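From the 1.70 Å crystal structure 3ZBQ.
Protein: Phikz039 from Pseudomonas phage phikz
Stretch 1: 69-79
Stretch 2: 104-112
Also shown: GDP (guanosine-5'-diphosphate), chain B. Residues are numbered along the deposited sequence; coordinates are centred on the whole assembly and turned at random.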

ATOM      1  N   GLY A  69      17.893   8.484   0.781  1.00  6.43           N
ATOM      2  CA  GLY A  69      16.655   8.414   0.029  1.00  6.65           C
ATOM      3  C   GLY A  69      16.863   8.261  -1.466  1.00  7.62           C
ATOM      4  O   GLY A  69      17.999   8.233  -1.962  1.00  8.87           O
ATOM      5  N   MET A  70      15.755   8.187  -2.193  1.00  6.63           N
ATOM      6  CA  MET A  70      15.798   8.018  -3.638  1.00  5.83           C
ATOM      7  C   MET A  70      15.142   9.186  -4.385  1.00  6.34           C
ATOM      8  O   MET A  70      15.093   9.192  -5.614  1.00  6.14           O
ATOM      9  CB  MET A  70      15.163   6.675  -4.023  1.00  5.30           C
ATOM     10  CG  MET A  70      16.035   5.482  -3.665  1.00  8.63           C
ATOM     11  SD  MET A  70      17.425   5.270  -4.782  1.00 14.13           S
ATOM     12  CE  MET A  70      18.777   5.355  -3.616  1.00 12.69           C
ATOM     13  N   GLY A  71      14.654  10.174  -3.633  1.00  6.90           N
ATOM     14  CA  GLY A  71      14.042  11.359  -4.210  1.00  6.01           C
ATOM     15  C   GLY A  71      13.089  11.129  -5.372  1.00  8.28           C
ATOM     16  O   GLY A  71      13.257  11.712  -6.439  1.00  4.64           O
ATOM     17  N   LYS A  72      12.091  10.271  -5.160  1.00  6.19           N
ATOM     18  CA  LYS A  72      11.052   9.966  -6.152  1.00  7.47           C
ATOM     19  C   LYS A  72      11.536   9.311  -7.450  1.00  6.09           C
ATOM     20  O   LYS A  72      10.795   9.256  -8.436  1.00  8.43           O
ATOM     21  CB  LYS A  72      10.172  11.194  -6.428  1.00  5.77           C
ATOM     22  CG  LYS A  72       9.452  11.681  -5.191  1.00  6.58           C
ATOM     23  CD  LYS A  72       8.470  12.783  -5.545  1.00  9.72           C
ATOM     24  CE  LYS A  72       7.711  13.264  -4.312  1.00 13.32           C
ATOM     25  NZ  LYS A  72       8.599  13.937  -3.326  1.00 14.84           N
ATOM     26  N   ASP A  73      12.766   8.802  -7.440  1.00  7.53           N
ATOM     27  CA  ASP A  73      13.303   8.077  -8.590  1.00  7.50           C
ATOM     28  C   ASP A  73      12.977   6.600  -8.419  1.00  7.97           C
ATOM     29  O   ASP A  73      13.768   5.843  -7.851  1.00  8.66           O
ATOM     30  CB  ASP A  73      14.823   8.271  -8.695  1.00  9.29           C
ATOM     31  CG  ASP A  73      15.390   7.808 -10.037  1.00 11.21           C
ATOM     32  OD1 ASP A  73      14.827   6.872 -10.654  1.00  7.93           O
ATOM     33  OD2 ASP A  73      16.408   8.390 -10.471  1.00 13.19           O
ATOM     34  N   ARG A  74      11.805   6.200  -8.905  1.00  6.91           N
ATOM     35  CA  ARG A  74      11.308   4.833  -8.712  1.00 11.31           C
ATOM     36  C   ARG A  74      12.206   3.776  -9.366  1.00 10.24           C
ATOM     37  O   ARG A  74      12.407   2.691  -8.812  1.00  9.05           O
ATOM     38  CB  ARG A  74       9.877   4.702  -9.246  1.00 11.87           C
ATOM     39  CG  ARG A  74       8.809   4.619  -8.175  1.00 12.79           C
ATOM     40  CD  ARG A  74       7.442   4.225  -8.747  1.00  7.63           C
ATOM     41  NE  ARG A  74       7.008   2.888  -8.300  1.00  6.71           N
ATOM     42  CZ  ARG A  74       6.635   1.909  -9.119  1.00  6.10           C
ATOM     43  NH1 ARG A  74       6.598   2.116 -10.430  1.00  6.12           N
ATOM     44  NH2 ARG A  74       6.269   0.726  -8.627  1.00  6.43           N
ATOM     45  N   LYS A  75      12.736   4.083 -10.546  1.00 11.07           N
ATOM     46  CA  LYS A  75      13.602   3.130 -11.237  1.00 10.89           C
ATOM     47  C   LYS A  75      14.909   2.910 -10.491  1.00 10.47           C
ATOM     48  O   LYS A  75      15.338   1.769 -10.304  1.00  9.05           O
ATOM     49  CB  LYS A  75      13.858   3.563 -12.677  1.00 14.45           C
ATOM     50  CG  LYS A  75      12.607   3.537 -13.525  1.00 16.70           C
ATOM     51  CD  LYS A  75      12.919   3.797 -14.985  1.00 23.30           C
ATOM     52  CE  LYS A  75      11.643   3.815 -15.802  1.00 27.40           C
ATOM     53  NZ  LYS A  75      11.906   3.965 -17.258  1.00 29.79           N
ATOM     54  N   ALA A  76      15.543   3.998 -10.057  1.00  8.37           N
ATOM     55  CA  ALA A  76      16.765   3.877  -9.275  1.00  7.77           C
ATOM     56  C   ALA A  76      16.522   3.112  -7.987  1.00  9.49           C
ATOM     57  O   ALA A  76      17.341   2.284  -7.586  1.00  8.40           O
ATOM     58  CB  ALA A  76      17.368   5.257  -8.974  1.00 10.07           C
ATOM     59  N   ALA A  77      15.402   3.395  -7.327  1.00  7.58           N
ATOM     60  CA  ALA A  77      15.080   2.715  -6.083  1.00  7.81           C
ATOM     61  C   ALA A  77      14.945   1.219  -6.346  1.00  8.13           C
ATOM     62  O   ALA A  77      15.478   0.396  -5.596  1.00  9.57           O
ATOM     63  CB  ALA A  77      13.803   3.266  -5.493  1.00  7.81           C
ATOM     64  N   ALA A  78      14.238   0.864  -7.411  1.00  8.08           N
ATOM     65  CA  ALA A  78      14.019  -0.555  -7.710  1.00 10.66           C
ATOM     66  C   ALA A  78      15.342  -1.268  -8.014  1.00 13.55           C
ATOM     67  O   ALA A  78      15.554  -2.402  -7.582  1.00 12.42           O
ATOM     68  CB  ALA A  78      13.033  -0.713  -8.857  1.00  8.04           C
ATOM     69  N   GLU A  79      16.232  -0.599  -8.746  1.00  9.36           N
ATOM     70  CA  GLU A  79      17.557  -1.156  -9.044  1.00 10.76           C
ATOM     71  C   GLU A  79      18.321  -1.456  -7.768  1.00 11.18           C
ATOM     72  O   GLU A  79      19.051  -2.448  -7.675  1.00 14.60           O
ATOM     73  CB  GLU A  79      18.403  -0.155  -9.833  1.00 16.18           C
ATOM     74  CG  GLU A  79      18.122  -0.051 -11.307  1.00 23.14           C
ATOM     75  CD  GLU A  79      19.051   0.955 -11.980  1.00 40.15           C
ATOM     76  OE1 GLU A  79      20.270   0.673 -12.069  1.00 49.76           O
ATOM     77  OE2 GLU A  79      18.568   2.029 -12.409  1.00 40.60           O
ATOM     78  N   MET A 104       2.313   5.496  -3.039  1.00  3.53           N
ATOM     79  CA  MET A 104       2.468   5.134  -4.442  1.00  3.15           C
ATOM     80  C   MET A 104       3.286   6.158  -5.237  1.00  3.75           C
ATOM     81  O   MET A 104       3.845   5.833  -6.288  1.00  4.02           O
ATOM     82  CB  MET A 104       1.091   4.991  -5.084  1.00  3.56           C
ATOM     83  CG  MET A 104       0.291   3.853  -4.496  1.00  2.81           C
ATOM     84  SD  MET A 104      -1.460   3.921  -4.954  1.00  7.35           S
ATOM     85  CE  MET A 104      -1.370   3.610  -6.713  1.00  2.82           C
ATOM     86  N   GLY A 105       3.334   7.387  -4.753  1.00  4.16           N
ATOM     87  CA  GLY A 105       3.950   8.465  -5.522  1.00  3.17           C
ATOM     88  C   GLY A 105       5.418   8.696  -5.237  1.00  5.43           C
ATOM     89  O   GLY A 105       6.072   9.516  -5.894  1.00  4.90           O
ATOM     90  N   GLY A 106       5.933   7.985  -4.240  1.00  5.95           N
ATOM     91  CA  GLY A 106       7.336   8.054  -3.894  1.00  5.55           C
ATOM     92  C   GLY A 106       8.156   7.010  -4.631  1.00  5.16           C
ATOM     93  O   GLY A 106       7.693   6.429  -5.614  1.00  5.07           O
ATOM     94  N   ALA A 107       9.381   6.777  -4.165  1.00  6.87           N
ATOM     95  CA  ALA A 107      10.310   5.869  -4.839  1.00  6.45           C
ATOM     96  C   ALA A 107      10.585   4.586  -4.057  1.00  5.47           C
ATOM     97  O   ALA A 107      10.676   3.505  -4.635  1.00  5.12           O
ATOM     98  CB  ALA A 107      11.630   6.585  -5.121  1.00  6.76           C
ATOM     99  N   SER A 108      10.738   4.714  -2.742  1.00  5.19           N
ATOM    100  CA  SER A 108      11.205   3.602  -1.928  1.00  5.16           C
ATOM    101  C   SER A 108      10.056   2.746  -1.437  1.00  4.86           C
ATOM    102  O   SER A 108      10.092   1.520  -1.561  1.00  4.18           O
ATOM    103  CB  SER A 108      12.037   4.112  -0.755  1.00  5.59           C
ATOM    104  OG  SER A 108      13.196   4.764  -1.242  1.00  7.15           O
ATOM    105  N   GLY A 109       9.018   3.385  -0.900  1.00  3.73           N
ATOM    106  CA  GLY A 109       7.872   2.613  -0.445  1.00  4.33           C
ATOM    107  C   GLY A 109       7.199   1.913  -1.605  1.00  6.28           C
ATOM    108  O   GLY A 109       6.738   0.776  -1.469  1.00  3.57           O
ATOM    109  N   SER A 110       7.140   2.582  -2.754  1.00  4.09           N
ATOM    110  CA  SER A 110       6.424   2.048  -3.914  1.00  6.54           C
ATOM    111  C   SER A 110       7.207   0.992  -4.696  1.00  4.95           C
ATOM    112  O   SER A 110       6.730   0.481  -5.710  1.00  5.46           O
ATOM    113  CB  SER A 110       6.039   3.174  -4.859  1.00  5.09           C
ATOM    114  OG  SER A 110       7.191   3.657  -5.542  1.00  7.71           O
ATOM    115  N   THR A 111       8.405   0.668  -4.232  1.00  4.51           N
ATOM    116  CA  THR A 111       9.166  -0.439  -4.810  1.00  4.89           C
ATOM    117  C   THR A 111       9.420  -1.510  -3.753  1.00  5.91           C
ATOM    118  O   THR A 111       9.138  -2.685  -3.988  1.00  6.28           O
ATOM    119  CB  THR A 111      10.495   0.040  -5.454  1.00  6.92           C
ATOM    120  OG1 THR A 111      11.247   0.789  -4.494  1.00  6.78           O
ATOM    121  CG2 THR A 111      10.202   0.913  -6.665  1.00  5.96           C
ATOM    122  N   ILE A 112       9.924  -1.107  -2.587  1.00  6.08           N
ATOM    123  CA  ILE A 112      10.100  -2.034  -1.464  1.00  4.00           C
ATOM    124  C   ILE A 112       8.781  -2.723  -1.096  1.00  5.97           C
ATOM    125  O   ILE A 112       8.735  -3.937  -0.947  1.00  4.94           O
ATOM    126  CB  ILE A 112      10.653  -1.327  -0.200  1.00  5.99           C
ATOM    127  CG1 ILE A 112      12.067  -0.801  -0.445  1.00  6.44           C
ATOM    128  CG2 ILE A 112      10.661  -2.281   0.997  1.00  8.54           C
ATOM    129  CD1 ILE A 112      12.554   0.184   0.642  1.00  6.02           C
TER
HETATM  130  PB  GDP B 999       9.414   7.318  -0.387  1.00  5.43           P
HETATM  131  O1B GDP B 999      10.232   7.474   0.869  1.00  3.97           O
HETATM  132  O2B GDP B 999       8.568   6.062  -0.316  1.00  4.08           O
HETATM  133  O3B GDP B 999      10.280   7.298  -1.623  1.00  6.22           O
HETATM  134  O3A GDP B 999       8.405   8.556  -0.578  1.00  4.77           O
HETATM  135  PA  GDP B 999       7.487   9.217   0.564  1.00  5.97           P
HETATM  136  O1A GDP B 999       8.223   9.840   1.726  1.00  7.91           O
HETATM  137  O2A GDP B 999       6.456   8.216   1.042  1.00  4.93           O
HETATM  138  O5' GDP B 999       6.760  10.381  -0.248  1.00  8.74           O
HETATM  139  C5' GDP B 999       6.035  10.111  -1.442  1.00  6.18           C
HETATM  140  C4' GDP B 999       4.674  10.800  -1.364  1.00  6.92           C
HETATM  141  O4' GDP B 999       3.880  10.168  -0.360  1.00  6.27           O
HETATM  142  C3' GDP B 999       4.742  12.256  -0.944  1.00  8.12           C
HETATM  143  O3' GDP B 999       4.931  13.096  -2.094  1.00  9.02           O
HETATM  144  C2' GDP B 999       3.401  12.477  -0.288  1.00  8.27           C
HETATM  145  O2' GDP B 999       2.414  12.716  -1.294  1.00  6.67           O
HETATM  146  C1' GDP B 999       3.043  11.125   0.288  1.00  6.84           C
HETATM  147  N9  GDP B 999       3.336  11.036   1.735  1.00  8.52           N
HETATM  148  C8  GDP B 999       4.538  10.965   2.340  1.00  9.03           C
HETATM  149  N7  GDP B 999       4.396  10.871   3.685  1.00  9.76           N
HETATM  150  C5  GDP B 999       3.075  10.862   3.957  1.00 10.34           C
HETATM  151  C6  GDP B 999       2.221  10.784   5.164  1.00 11.69           C
HETATM  152  O6  GDP B 999       2.723  10.679   6.312  1.00 12.38           O
HETATM  153  N1  GDP B 999       0.888  10.806   4.977  1.00 10.51           N
HETATM  154  C2  GDP B 999       0.321  10.910   3.757  1.00  9.47           C
HETATM  155  N2  GDP B 999      -1.030  10.944   3.636  1.00  8.51           N
HETATM  156  N3  GDP B 999       1.040  10.985   2.618  1.00 10.14           N
HETATM  157  C4  GDP B 999       2.390  10.968   2.663  1.00 10.66           C
HETATM  158  O   HOH W   1      13.276   7.369  -1.202  1.00  7.56           O

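The contact between the two stretches centres on R74, A107 and T111. Together the stretches bury 438 Å², and these three residues cover the most surface. A107, A77, S110 and T111 are buried; R74 is partly exposed.

A107 sits where the chain of the first stretch turns into its helix. Its CB points toward that turn, a type I' turn from M70 to D73. A107 CB lies 3.4 Å from D73 N, 3.6 Å from K72 CA and 3.8 Å from R74 N. It also meets side chains: A107 CB is 3.7 Å from M70 CB and 4.0 Å from A77 CB. The CA atoms of R74 and A107 are 4.1 Å apart. A small side chain suits so tight a place. A77 is equally compact, and its CB comes within 3.3 Å of A107 O.

R74 supplies the polar link. Its CB points sideways, but the end of the side chain comes nearer to the second stretch. R74 NE donates to S110 OG at 2.9 Å, and R74 NH2 donates to S110 O at 3.0 Å. One serine thus accepts both, on its side chain and backbone. Arginine suits its place because its long chain carries NE and NH2 to S110. S110 holds its chi1 in the p rotamer, and S110 OG in turn donates to G106 O at 2.8 Å. R74 CG passes 3.3 Å from G106 O.

T111 packs beside the first helix. Its CB points toward the other stretch. The methyl T111 CG2 lies 3.6 Å from R74 O and 3.9 Å from A78 CB. T111 OG1 donates to A107 O at 2.8 Å and lies 3.7 Å from A77 CB. Threonine suits the site: OG1 is satisfied by A107 O and still rests against A77 CB, and CG2 packs on R74 and A78.

The first helix is capped by D73, whose OD1 accepts from A76 N at 3.0 Å. The CB of D73 points away from the second stretch, and its side chain comes no nearer than D73 CB to A107 CB at 5.1 Å.

GDP borders the contact. A107 N and S108 N both donate to GDP O3B, at 2.7 and 2.9 Å, and G109 N donates to GDP O2B at 2.8 Å. A CB on G106 would clash with GDP O3A. One water joins both stretches to the nucleotide: it accepts from M70 N at 2.8 Å, donates to GDP O3B at 3.0 Å, and is hydrogen-bonded to S108 OG at 2.6 Å.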